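Local atomic coordinates of kallistatin (Homo sapiens, PDB entry 6F4V), a protein that inhibits the serine protease tissue kallikrein by forming a stable equimolar complex, generating a small C-terminal fragment on cleavage at its reactive site. Residues R15-I20 and E242-L247; W208-R213 and N256-K261; S218-D223 and L268-P273. All coordinates share one frame; numbering follows the deposited sequence.

Contact 1. Residues R15-I20 and E242-L247; sequences RFYYLI and EIEEVL. With EDO (1,2-ethanediol), chain F.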
loop_
_atom_site.group_PDB
_atom_site.type_symbol
_atom_site.label_atom_id
_atom_site.label_comp_id
_atom_site.label_asym_id
_atom_site.label_seq_id
_atom_site.Cartn_x
_atom_site.Cartn_y
_atom_site.Cartn_z
ATOM N N ARG A 15 -4.919 -10.099 -2.953
ATOM C CA ARG A 15 -4.432 -10.811 -4.147
ATOM C C ARG A 15 -2.972 -10.467 -4.422
ATOM O O ARG A 15 -2.160 -11.371 -4.724
ATOM C CB ARG A 15 -5.300 -10.522 -5.378
ATOM C CG ARG A 15 -6.581 -11.371 -5.451
ATOM C CD ARG A 15 -7.231 -11.303 -6.823
ATOM N NE ARG A 15 -7.796 -9.997 -7.047
ATOM C CZ ARG A 15 -7.459 -9.116 -7.992
ATOM N NH1 ARG A 15 -6.563 -9.368 -8.942
ATOM N NH2 ARG A 15 -8.091 -7.948 -7.994
ATOM N N PHE A 16 -2.627 -9.170 -4.323
ATOM C CA PHE A 16 -1.259 -8.731 -4.561
ATOM C C PHE A 16 -0.324 -9.346 -3.519
ATOM O O PHE A 16 0.730 -9.893 -3.859
ATOM C CB PHE A 16 -1.148 -7.204 -4.579
ATOM C CG PHE A 16 0.183 -6.692 -5.046
ATOM C CD1 PHE A 16 1.254 -6.547 -4.157
ATOM C CD2 PHE A 16 0.368 -6.315 -6.352
ATOM C CE1 PHE A 16 2.480 -6.086 -4.582
ATOM C CE2 PHE A 16 1.602 -5.831 -6.789
ATOM C CZ PHE A 16 2.663 -5.708 -5.900
ATOM N N TYR A 17 -0.708 -9.247 -2.258
ATOM C CA TYR A 17 0.079 -9.823 -1.150
ATOM C C TYR A 17 0.324 -11.312 -1.426
ATOM O O TYR A 17 1.445 -11.823 -1.307
ATOM C CB TYR A 17 -0.603 -9.612 0.209
ATOM C CG TYR A 17 0.254 -10.189 1.291
ATOM C CD1 TYR A 17 1.298 -9.482 1.818
ATOM C CD2 TYR A 17 0.127 -11.525 1.648
ATOM C CE1 TYR A 17 2.170 -10.062 2.741
ATOM C CE2 TYR A 17 1.008 -12.146 2.533
ATOM C CZ TYR A 17 2.023 -11.415 3.089
ATOM O OH TYR A 17 2.915 -12.055 3.960
ATOM N N TYR A 18 -0.745 -12.019 -1.724
ATOM C CA TYR A 18 -0.636 -13.475 -1.889
ATOM C C TYR A 18 0.365 -13.851 -2.989
ATOM O O TYR A 18 1.151 -14.779 -2.825
ATOM C CB TYR A 18 -1.976 -14.088 -2.192
ATOM C CG TYR A 18 -1.917 -15.604 -2.233
ATOM C CD1 TYR A 18 -2.045 -16.346 -1.056
ATOM C CD2 TYR A 18 -1.728 -16.289 -3.429
ATOM C CE1 TYR A 18 -2.005 -17.736 -1.079
ATOM C CE2 TYR A 18 -1.686 -17.693 -3.462
ATOM C CZ TYR A 18 -1.834 -18.402 -2.279
ATOM O OH TYR A 18 -1.798 -19.791 -2.245
ATOM N N LEU A 19 0.327 -13.125 -4.093
ATOM C CA LEU A 19 1.237 -13.369 -5.231
ATOM C C LEU A 19 2.692 -13.150 -4.791
ATOM O O LEU A 19 3.551 -14.013 -5.011
ATOM C CB LEU A 19 0.876 -12.473 -6.421
ATOM C CG LEU A 19 1.786 -12.569 -7.682
ATOM C CD1 LEU A 19 1.120 -11.986 -8.903
ATOM C CD2 LEU A 19 3.084 -11.815 -7.539
ATOM N N ILE A 20 2.963 -12.037 -4.105
ATOM C CA ILE A 20 4.325 -11.734 -3.666
ATOM C C ILE A 20 4.812 -12.782 -2.674
ATOM O O ILE A 20 5.938 -13.281 -2.774
ATOM C CB ILE A 20 4.449 -10.343 -2.959
ATOM C CG1 ILE A 20 3.948 -9.212 -3.866
ATOM C CG2 ILE A 20 5.897 -10.063 -2.542
ATOM C CD1 ILE A 20 4.639 -9.102 -5.201
ATOM N N GLU A 242 0.525 -21.027 6.557
ATOM C CA GLU A 242 -0.861 -21.405 6.850
ATOM C C GLU A 242 -1.787 -20.179 7.004
ATOM O O GLU A 242 -2.968 -20.171 6.584
ATOM C CB GLU A 242 -0.955 -22.248 8.124
ATOM C CG GLU A 242 -0.133 -23.537 8.047
ATOM C CD GLU A 242 -0.675 -24.673 8.907
ATOM O OE1 GLU A 242 -0.134 -25.800 8.752
ATOM O OE2 GLU A 242 -1.640 -24.476 9.706
ATOM N N ILE A 243 -1.246 -19.124 7.593
ATOM C CA ILE A 243 -2.021 -17.909 7.754
ATOM C C ILE A 243 -2.132 -17.165 6.429
ATOM O O ILE A 243 -3.213 -16.657 6.061
ATOM C CB ILE A 243 -1.399 -17.023 8.851
ATOM C CG1 ILE A 243 -1.332 -17.775 10.197
ATOM C CG2 ILE A 243 -2.174 -15.746 8.978
ATOM C CD1 ILE A 243 -2.636 -18.370 10.660
ATOM N N GLU A 244 -1.041 -17.141 5.671
ATOM C CA GLU A 244 -1.072 -16.487 4.356
ATOM C C GLU A 244 -2.122 -17.110 3.426
ATOM O O GLU A 244 -2.779 -16.387 2.658
ATOM C CB GLU A 244 0.323 -16.501 3.725
ATOM C CG GLU A 244 1.305 -15.569 4.426
ATOM C CD GLU A 244 2.695 -15.567 3.807
ATOM O OE1 GLU A 244 3.111 -16.600 3.263
ATOM O OE2 GLU A 244 3.405 -14.552 3.870
ATOM N N GLU A 245 -2.326 -18.436 3.530
ATOM C CA GLU A 245 -3.319 -19.153 2.697
ATOM C C GLU A 245 -4.735 -18.712 2.968
ATOM O O GLU A 245 -5.572 -18.875 2.114
ATOM C CB GLU A 245 -3.291 -20.670 2.879
ATOM C CG GLU A 245 -2.029 -21.348 2.411
ATOM C CD GLU A 245 -1.847 -21.438 0.914
ATOM O OE1 GLU A 245 -2.644 -20.926 0.084
ATOM O OE2 GLU A 245 -0.834 -22.083 0.581
ATOM N N VAL A 246 -4.997 -18.142 4.142
ATOM C CA VAL A 246 -6.335 -17.699 4.498
ATOM C C VAL A 246 -6.430 -16.175 4.686
ATOM O O VAL A 246 -7.451 -15.680 5.196
ATOM C CB VAL A 246 -6.863 -18.450 5.759
ATOM C CG1 VAL A 246 -6.987 -19.952 5.471
ATOM C CG2 VAL A 246 -6.017 -18.189 6.994
ATOM N N LEU A 247 -5.385 -15.437 4.285
ATOM C CA LEU A 247 -5.373 -13.988 4.485
ATOM C C LEU A 247 -6.212 -13.299 3.375
ATOM O O LEU A 247 -5.729 -13.063 2.245
ATOM C CB LEU A 247 -3.947 -13.490 4.509
ATOM C CG LEU A 247 -3.771 -12.078 5.039
ATOM C CD1 LEU A 247 -4.003 -11.967 6.538
ATOM C CD2 LEU A 247 -2.378 -11.590 4.681
HETATM C C1 EDO F . -5.402 -16.885 -0.610
HETATM O O1 EDO F . -6.771 -17.272 -0.717
HETATM C C2 EDO F . -5.308 -15.648 0.273
HETATM O O2 EDO F . -5.585 -14.489 -0.511
#

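Contact 2. Residues W208-R213 and N256-K261; sequences WYLHDR and NNLLRK. With Z9L (methyl 2,3,6-tri-O-sulfo-alpha-D-glucopyranoside), chain C; Z9K (3-O-methyl-2-O-sulfo-alpha-L-idopyranuronic acid), chain B.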
loop_
_atom_site.group_PDB
_atom_site.type_symbol
_atom_site.label_atom_id
_atom_site.label_comp_id
_atom_site.label_asym_id
_atom_site.label_seq_id
_atom_site.Cartn_x
_atom_site.Cartn_y
_atom_site.Cartn_z
ATOM N N TRP A 208 -6.530 -4.754 22.443
ATOM C CA TRP A 208 -7.485 -5.570 21.713
ATOM C C TRP A 208 -6.687 -6.676 21.068
ATOM O O TRP A 208 -5.894 -6.403 20.143
ATOM C CB TRP A 208 -8.189 -4.735 20.646
ATOM C CG TRP A 208 -9.075 -3.714 21.196
ATOM C CD1 TRP A 208 -8.791 -2.394 21.420
ATOM C CD2 TRP A 208 -10.424 -3.910 21.586
ATOM N NE1 TRP A 208 -9.900 -1.754 21.928
ATOM C CE2 TRP A 208 -10.917 -2.665 22.038
ATOM C CE3 TRP A 208 -11.271 -5.019 21.593
ATOM C CZ2 TRP A 208 -12.233 -2.506 22.515
ATOM C CZ3 TRP A 208 -12.586 -4.851 22.056
ATOM C CH2 TRP A 208 -13.047 -3.611 22.488
ATOM N N TYR A 209 -6.821 -7.902 21.577
ATOM C CA TYR A 209 -6.115 -9.046 20.994
ATOM C C TYR A 209 -6.848 -10.358 21.221
ATOM O O TYR A 209 -7.689 -10.469 22.109
ATOM C CB TYR A 209 -4.660 -9.152 21.509
ATOM C CG TYR A 209 -4.552 -9.491 22.993
ATOM C CD1 TYR A 209 -4.804 -8.524 23.964
ATOM C CD2 TYR A 209 -4.206 -10.780 23.413
ATOM C CE1 TYR A 209 -4.712 -8.828 25.315
ATOM C CE2 TYR A 209 -4.121 -11.100 24.761
ATOM C CZ TYR A 209 -4.379 -10.110 25.707
ATOM O OH TYR A 209 -4.273 -10.401 27.038
ATOM N N LEU A 210 -6.539 -11.334 20.370
ATOM C CA LEU A 210 -7.104 -12.667 20.496
ATOM C C LEU A 210 -6.082 -13.702 20.103
ATOM O O LEU A 210 -5.148 -13.421 19.313
ATOM C CB LEU A 210 -8.356 -12.813 19.643
ATOM C CG LEU A 210 -8.221 -12.587 18.140
ATOM C CD1 LEU A 210 -7.742 -13.805 17.355
ATOM C CD2 LEU A 210 -9.572 -12.116 17.610
ATOM N N HIS A 211 -6.253 -14.891 20.672
ATOM C CA HIS A 211 -5.551 -16.094 20.226
ATOM C C HIS A 211 -6.580 -16.888 19.446
ATOM O O HIS A 211 -7.603 -17.333 20.006
ATOM C CB HIS A 211 -5.005 -16.872 21.430
ATOM C CG HIS A 211 -4.179 -16.042 22.366
ATOM N ND1 HIS A 211 -2.970 -15.480 22.003
ATOM C CD2 HIS A 211 -4.384 -15.682 23.662
ATOM C CE1 HIS A 211 -2.464 -14.820 23.035
ATOM N NE2 HIS A 211 -3.304 -14.925 24.053
ATOM N N ASP A 212 -6.361 -17.030 18.140
ATOM C CA ASP A 212 -7.384 -17.558 17.247
ATOM C C ASP A 212 -7.532 -19.071 17.558
ATOM O O ASP A 212 -6.524 -19.804 17.622
ATOM C CB ASP A 212 -6.981 -17.295 15.783
ATOM C CG ASP A 212 -8.119 -17.439 14.803
ATOM O OD1 ASP A 212 -8.936 -18.388 14.924
ATOM O OD2 ASP A 212 -8.176 -16.640 13.832
ATOM N N ARG A 213 -8.766 -19.518 17.768
ATOM C CA ARG A 213 -9.026 -20.951 18.009
ATOM C C ARG A 213 -9.242 -21.770 16.739
ATOM O O ARG A 213 -9.271 -22.994 16.812
ATOM C CB ARG A 213 -10.181 -21.137 19.002
ATOM C CG ARG A 213 -9.831 -20.601 20.392
ATOM C CD ARG A 213 -11.032 -20.552 21.327
ATOM N NE ARG A 213 -11.533 -21.891 21.643
ATOM C CZ ARG A 213 -12.731 -22.154 22.164
ATOM N NH1 ARG A 213 -13.601 -21.172 22.439
ATOM N NH2 ARG A 213 -13.078 -23.414 22.399
ATOM N N ASN A 256 -11.459 -8.352 12.826
ATOM C CA ASN A 256 -11.929 -7.028 13.217
ATOM C C ASN A 256 -13.192 -7.120 14.060
ATOM O O ASN A 256 -13.268 -6.478 15.113
ATOM C CB ASN A 256 -12.168 -6.122 12.016
ATOM C CG ASN A 256 -12.361 -4.667 12.445
ATOM O OD1 ASN A 256 -11.527 -4.120 13.136
ATOM N ND2 ASN A 256 -13.462 -4.100 12.095
ATOM N N ASN A 257 -14.159 -7.936 13.624
ATOM C CA ASN A 257 -15.436 -8.081 14.340
ATOM C C ASN A 257 -15.299 -8.812 15.668
ATOM O O ASN A 257 -15.940 -8.402 16.656
ATOM C CB ASN A 257 -16.518 -8.688 13.431
ATOM C CG ASN A 257 -16.953 -7.714 12.351
ATOM O OD1 ASN A 257 -16.830 -6.492 12.529
ATOM N ND2 ASN A 257 -17.466 -8.233 11.231
ATOM N N LEU A 258 -14.411 -9.805 15.741
ATOM C CA LEU A 258 -14.093 -10.417 17.011
ATOM C C LEU A 258 -13.520 -9.379 17.958
ATOM O O LEU A 258 -13.920 -9.330 19.150
ATOM C CB LEU A 258 -13.098 -11.563 16.854
ATOM C CG LEU A 258 -13.690 -12.792 16.154
ATOM C CD1 LEU A 258 -12.577 -13.727 15.723
ATOM C CD2 LEU A 258 -14.705 -13.482 17.084
ATOM N N LEU A 259 -12.668 -8.493 17.433
ATOM C CA LEU A 259 -12.067 -7.471 18.276
ATOM C C LEU A 259 -12.954 -6.231 18.487
ATOM O O LEU A 259 -12.455 -5.164 18.778
ATOM C CB LEU A 259 -10.700 -7.080 17.747
ATOM C CG LEU A 259 -9.712 -8.231 17.790
ATOM C CD1 LEU A 259 -8.416 -7.840 17.097
ATOM C CD2 LEU A 259 -9.431 -8.753 19.201
ATOM N N ARG A 260 -14.250 -6.364 18.312
ATOM C CA ARG A 260 -15.208 -5.328 18.716
ATOM C C ARG A 260 -15.951 -5.740 19.990
ATOM O O ARG A 260 -16.855 -5.015 20.408
ATOM C CB ARG A 260 -16.208 -5.078 17.596
ATOM C CG ARG A 260 -15.595 -4.360 16.413
ATOM C CD ARG A 260 -16.570 -4.271 15.255
ATOM N NE ARG A 260 -17.604 -3.243 15.445
ATOM C CZ ARG A 260 -18.896 -3.464 15.752
ATOM N NH1 ARG A 260 -19.389 -4.692 15.956
ATOM N NH2 ARG A 260 -19.718 -2.431 15.889
ATOM N N LYS A 261 -15.604 -6.899 20.571
ATOM C CA LYS A 261 -16.263 -7.428 21.771
ATOM C C LYS A 261 -15.304 -7.245 22.901
ATOM O O LYS A 261 -14.148 -7.683 22.818
ATOM C CB LYS A 261 -16.572 -8.916 21.649
ATOM C CG LYS A 261 -17.545 -9.295 20.545
ATOM C CD LYS A 261 -18.972 -9.400 21.066
ATOM C CE LYS A 261 -19.872 -10.214 20.139
ATOM N NZ LYS A 261 -20.462 -9.351 19.080
HETATM O O4 Z9L C . -17.193 -20.108 18.871
HETATM C C4 Z9L C . -16.079 -20.992 19.198
HETATM C C5 Z9L C . -14.770 -20.683 18.459
HETATM O O5 Z9L C . -13.744 -21.646 18.879
HETATM C C6 Z9L C . -14.231 -19.307 18.719
HETATM O O6 Z9L C . -12.934 -19.207 18.182
HETATM S S1 Z9L C . -12.432 -17.652 17.867
HETATM O O7 Z9L C . -13.391 -17.107 16.620
HETATM O O11 Z9L C . -10.847 -17.662 17.424
HETATM O O15 Z9L C . -12.667 -16.722 19.226
HETATM C C3 Z9L C . -16.527 -22.364 18.774
HETATM O O3 Z9L C . -17.610 -22.739 19.678
HETATM S S2 Z9L C . -18.964 -23.354 18.949
HETATM O O8 Z9L C . -20.089 -23.712 20.109
HETATM O O9 Z9L C . -18.552 -24.740 18.119
HETATM O O10 Z9L C . -19.568 -22.241 17.886
HETATM C C2 Z9L C . -15.509 -23.469 18.727
HETATM O O2 Z9L C . -15.516 -24.217 19.963
HETATM S S3 Z9L C . -15.224 -25.865 19.934
HETATM O O12 Z9L C . -15.668 -26.436 21.430
HETATM O O13 Z9L C . -13.616 -26.161 19.714
HETATM O O14 Z9L C . -16.098 -26.638 18.743
HETATM C C1 Z9L C . -14.055 -23.039 18.441
HETATM O O1 Z9L C . -13.806 -23.147 17.093
HETATM C C7 Z9L C . -12.441 -23.287 16.680
HETATM O O4 Z9K B . -20.916 -17.861 18.448
HETATM C C4 Z9K B . -19.945 -17.472 19.415
HETATM C C5 Z9K B . -18.707 -16.797 18.732
HETATM O O5 Z9K B . -17.630 -17.891 18.396
HETATM C C6 Z9K B . -19.018 -16.108 17.540
HETATM O O10 Z9K B . -19.651 -16.685 16.602
HETATM O O6 Z9K B . -18.654 -14.913 17.382
HETATM C C3 Z9K B . -19.624 -18.690 20.243
HETATM O O3 Z9K B . -20.453 -18.690 21.449
HETATM C C7 Z9K B . -21.821 -18.973 21.292
HETATM C C2 Z9K B . -18.200 -18.749 20.662
HETATM O O2 Z9K B . -17.968 -19.896 21.554
HETATM S S1 Z9K B . -16.876 -19.716 22.816
HETATM O O7 Z9K B . -16.225 -21.207 23.170
HETATM O O8 Z9K B . -17.644 -19.127 24.151
HETATM O O9 Z9K B . -15.653 -18.685 22.394
HETATM C C1 Z9K B . -17.267 -18.816 19.495
#

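Contact 3. Residues S218-D223 and L268-P273; sequences SVLRMD and LELHLP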
loop_
_atom_site.group_PDB
_atom_site.type_symbol
_atom_site.label_atom_id
_atom_site.label_comp_id
_atom_site.label_asym_id
_atom_site.label_seq_id
_atom_site.Cartn_x
_atom_site.Cartn_y
_atom_site.Cartn_z
ATOM N N SER A 218 -2.094 -15.468 16.722
ATOM C CA SER A 218 -2.724 -14.429 17.508
ATOM C C SER A 218 -2.827 -13.148 16.687
ATOM O O SER A 218 -2.080 -12.947 15.748
ATOM C CB SER A 218 -1.917 -14.178 18.782
ATOM O OG SER A 218 -1.845 -15.346 19.593
ATOM N N VAL A 219 -3.748 -12.279 17.058
ATOM C CA VAL A 219 -3.985 -11.031 16.347
ATOM C C VAL A 219 -4.117 -9.919 17.380
ATOM O O VAL A 219 -4.877 -10.042 18.338
ATOM C CB VAL A 219 -5.273 -11.121 15.493
ATOM C CG1 VAL A 219 -5.545 -9.823 14.729
ATOM C CG2 VAL A 219 -5.200 -12.308 14.523
ATOM N N LEU A 220 -3.351 -8.857 17.178
ATOM C CA LEU A 220 -3.379 -7.636 17.985
ATOM C C LEU A 220 -3.869 -6.536 17.093
ATOM O O LEU A 220 -3.361 -6.393 15.974
ATOM C CB LEU A 220 -1.949 -7.305 18.444
ATOM C CG LEU A 220 -1.716 -5.925 19.090
ATOM C CD1 LEU A 220 -2.526 -5.758 20.372
ATOM C CD2 LEU A 220 -0.244 -5.763 19.402
ATOM N N ARG A 221 -4.822 -5.722 17.557
ATOM C CA ARG A 221 -5.147 -4.513 16.824
ATOM C C ARG A 221 -4.756 -3.331 17.707
ATOM O O ARG A 221 -5.193 -3.267 18.876
ATOM C CB ARG A 221 -6.630 -4.446 16.501
ATOM C CG ARG A 221 -7.032 -3.400 15.471
ATOM C CD ARG A 221 -8.559 -3.166 15.523
ATOM N NE ARG A 221 -8.952 -2.301 16.615
ATOM C CZ ARG A 221 -9.792 -2.537 17.648
ATOM N NH1 ARG A 221 -10.440 -3.656 17.821
ATOM N NH2 ARG A 221 -9.980 -1.568 18.549
ATOM N N MET A 222 -3.897 -2.455 17.184
ATOM C CA MET A 222 -3.507 -1.239 17.886
ATOM C C MET A 222 -4.100 -0.031 17.184
ATOM O O MET A 222 -4.045 0.103 15.949
ATOM C CB MET A 222 -1.991 -1.104 17.981
ATOM C CG MET A 222 -1.371 -2.104 18.918
ATOM S SD MET A 222 0.419 -1.930 19.020
ATOM C CE MET A 222 0.519 -0.434 19.991
ATOM N N ASP A 223 -4.690 0.844 17.977
ATOM C CA ASP A 223 -5.314 2.032 17.432
ATOM C C ASP A 223 -4.286 3.134 17.353
ATOM O O ASP A 223 -3.407 3.244 18.213
ATOM C CB ASP A 223 -6.521 2.458 18.290
ATOM C CG ASP A 223 -7.705 1.473 18.152
ATOM O OD1 ASP A 223 -8.001 1.038 17.022
ATOM O OD2 ASP A 223 -8.254 1.011 19.155
ATOM N N LEU A 268 -2.320 -6.648 28.648
ATOM C CA LEU A 268 -1.376 -7.334 27.806
ATOM C C LEU A 268 0.043 -6.918 28.123
ATOM O O LEU A 268 0.342 -5.730 28.210
ATOM C CB LEU A 268 -1.658 -7.003 26.353
ATOM C CG LEU A 268 -0.734 -7.597 25.303
ATOM C CD1 LEU A 268 -0.918 -9.087 25.262
ATOM C CD2 LEU A 268 -1.033 -7.014 23.924
ATOM N N GLU A 269 0.916 -7.903 28.212
ATOM C CA GLU A 269 2.341 -7.663 28.169
ATOM C C GLU A 269 2.761 -7.802 26.706
ATOM O O GLU A 269 2.696 -8.895 26.166
ATOM C CB GLU A 269 3.068 -8.676 29.043
ATOM C CG GLU A 269 4.569 -8.477 29.132
ATOM C CD GLU A 269 5.250 -9.706 29.737
ATOM O OE1 GLU A 269 4.668 -10.277 30.681
ATOM O OE2 GLU A 269 6.322 -10.136 29.260
ATOM N N LEU A 270 3.175 -6.694 26.096
ATOM C CA LEU A 270 3.398 -6.609 24.645
ATOM C C LEU A 270 4.850 -6.291 24.363
ATOM O O LEU A 270 5.355 -5.268 24.811
ATOM C CB LEU A 270 2.509 -5.507 24.045
ATOM C CG LEU A 270 2.713 -5.170 22.572
ATOM C CD1 LEU A 270 2.525 -6.403 21.703
ATOM C CD2 LEU A 270 1.738 -4.091 22.167
ATOM N N HIS A 271 5.516 -7.172 23.642
ATOM C CA HIS A 271 6.871 -6.950 23.176
ATOM C C HIS A 271 6.781 -6.815 21.682
ATOM O O HIS A 271 6.343 -7.754 21.015
ATOM C CB HIS A 271 7.774 -8.144 23.510
ATOM C CG HIS A 271 7.772 -8.521 24.959
ATOM N ND1 HIS A 271 8.860 -8.322 25.786
ATOM C CD2 HIS A 271 6.817 -9.100 25.726
ATOM C CE1 HIS A 271 8.567 -8.754 27.005
ATOM N NE2 HIS A 271 7.336 -9.242 26.987
ATOM N N LEU A 272 7.198 -5.669 21.152
ATOM C CA LEU A 272 7.028 -5.365 19.738
ATOM C C LEU A 272 8.293 -4.705 19.262
ATOM O O LEU A 272 8.762 -3.779 19.920
ATOM C CB LEU A 272 5.827 -4.462 19.529
ATOM C CG LEU A 272 5.448 -4.069 18.081
ATOM C CD1 LEU A 272 4.925 -5.272 17.302
ATOM C CD2 LEU A 272 4.409 -2.947 18.099
ATOM N N PRO A 273 8.878 -5.178 18.151
ATOM C CA PRO A 273 10.128 -4.546 17.784
ATOM C C PRO A 273 9.957 -3.137 17.278
ATOM O O PRO A 273 8.915 -2.789 16.695
ATOM C CB PRO A 273 10.707 -5.445 16.679
ATOM C CG PRO A 273 9.819 -6.638 16.601
ATOM C CD PRO A 273 8.537 -6.300 17.260
#

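Contact 1. Residues R15-I20 and E242-L247
Tyr18 and Glu245, next to Tyr17 and Glu244, form a double example of a tyrosine hydroxyl reaching across to a carboxylate. Successive residues on one turn of helix 6-23 each have a glutamate partner on the segment 242-247, which begins in the short serpin helix 240-244. In Tyr18, CG is anti to the backbone N, beside the carbonyl carbon (chi1 -174°), and the ring end comes nearer to 242-247 than the start of the side chain does. CB comes closest to a bound ethanediol, probably from the crystallisation liquor, at EDO O2, 4.0 Å away. CD1 lies 3.4 Å from EDO C1, while EDO O2 donates to Leu247 O; CD1 also meets Glu244 O near the ring plane at 3.8 Å. Farther on, CE1 comes to 3.5 Å from Glu245 OE1, and at the tip OH donates to that oxygen over 2.7 Å. The acceptor lies at the ring edge and is met on its syn side, 31° out of the carboxylate plane, the ring and carboxylate planes being 56° apart. Tyr17 has the same rotamer but meets other partners. Its CD2 rests on Leu247 CD2 at 3.9 Å, CE2 is as far from Glu244 CG, and OH gives a short 2.5 Å bond to Glu244 OE2, met on the anti side and again somewhat out of plane. Arg241 forms salt bridges with Glu244 OE1 and Glu245 OE2, and a basic side chain of a second protein chain pairs with Glu244 OE2. With two cationic partners and a phenol donor, the buried Glu244 carboxylate is probably kept ionised, its charge likely spread over these partners.

Contact 2. Residues W208-R213 and N256-K261
Trp208 and Leu210 on one side, Leu258 and Leu259 on the other, show how a strand of serpin sheet B is covered by the end of a helix, here helix 249-258, beside a sulfated-sugar site. Leu259 O stands 2.9 Å above the indole plane, displaced toward the rim, and CE3 is its nearest ring atom at 3.1 Å. Lys261 O meets CZ3 at the ring edge, 3.3 Å away. Two residues along the strand, Leu210 CG takes the position between the backbone N and the carbonyl carbon (chi1 59°), and from it CD2 reaches both leucines, touching Leu258 CB at 3.6 Å and Leu259 CD2 at 3.7 Å. Around this lie Arg221, in cation-pi contact with Trp208 and weakly hydrogen-bonded through NH1 to Leu259 O, and Tyr265, whose ring meets the indole at about 40°. An alanine at Trp208 would probably leave Arg221 without its aromatic partner and open a gap over Leu259 O. Beyond Leu210, Asp212 OD2 is gripped by Arg254 and Trp255 NE1, while OD1 accepts from Tyr214 N. Asp212 and Arg213 belong to the glycan pocket, as do Arg254 and Leu258. Arg213 N donates to the sulfate oxygen Z9L O11, and the guanidinium has Z9L O5 over its centre. At its edge, Arg213 NH1 reaches the second sugar, donating to Z9K O7 over 2.7 Å with an angle of 158° at the hydrogen.

Contact 3. Residues S218-D223 and L268-P273
His271 NE2 donates to Glu269 OE2 over 2.6 Å, nearly straight at 167°, on one side of strand 269-273, while Leu270 between them turns the other way to meet Leu220 and Met222. The carboxylate oxygen uses its anti lone pair and lies in the imidazole plane. Strand 218-223 repeats the pattern: Arg221 NH2 forms a salt bridge with Asp223 OD2 at 3.2 Å, and the residues beside them, Leu220 and Met222, point into the contact. Between the two strands everything is apolar. Leu220 CD2 and Leu270 CD1 meet tip to tip at 3.7 Å, and Leu220 CD1 also reaches Leu268 CD2. Met222 is extended as far as SD (chi2 -180°), which lies 4.0 Å from Leu270 CD2 and slightly farther from Leu272 CD2. The strands pass almost perpendicularly, at 85°, with axes 11.2 Å apart, consistent with sheet B packing on sheet C in the serpin B/C barrel. Phe177 joins Met222, Leu270 and Leu272; strand 228-235 adds Phe232 against Leu272, strand 193-202 flanks 269-273, and a second protein chain pairs in parallel with Glu269 to His271.

The three contacts illustrate how chemistry follows place in a fold. Contact 3 is wholly buried and apolar, its polar pairs lying on the strand faces turned from the contact. Contact 1 is also largely buried, but it works through hydroxyls and carboxylates, with an exposed glutamate at its margin. Contact 2 is only partly buried and ends at the sugar site. Contacts 2 and 3 share one sheet, since strands 206-211 and 217-223 are neighbours in it, and His211 ND1 to Ser218 OG, 2.7 Å, is a probable hydrogen bond between them. Contact 1 touches neither, its nearest atoms being about 7 Å from each, although helix 240-244 leads along the chain to helix 249-258 of contact 2.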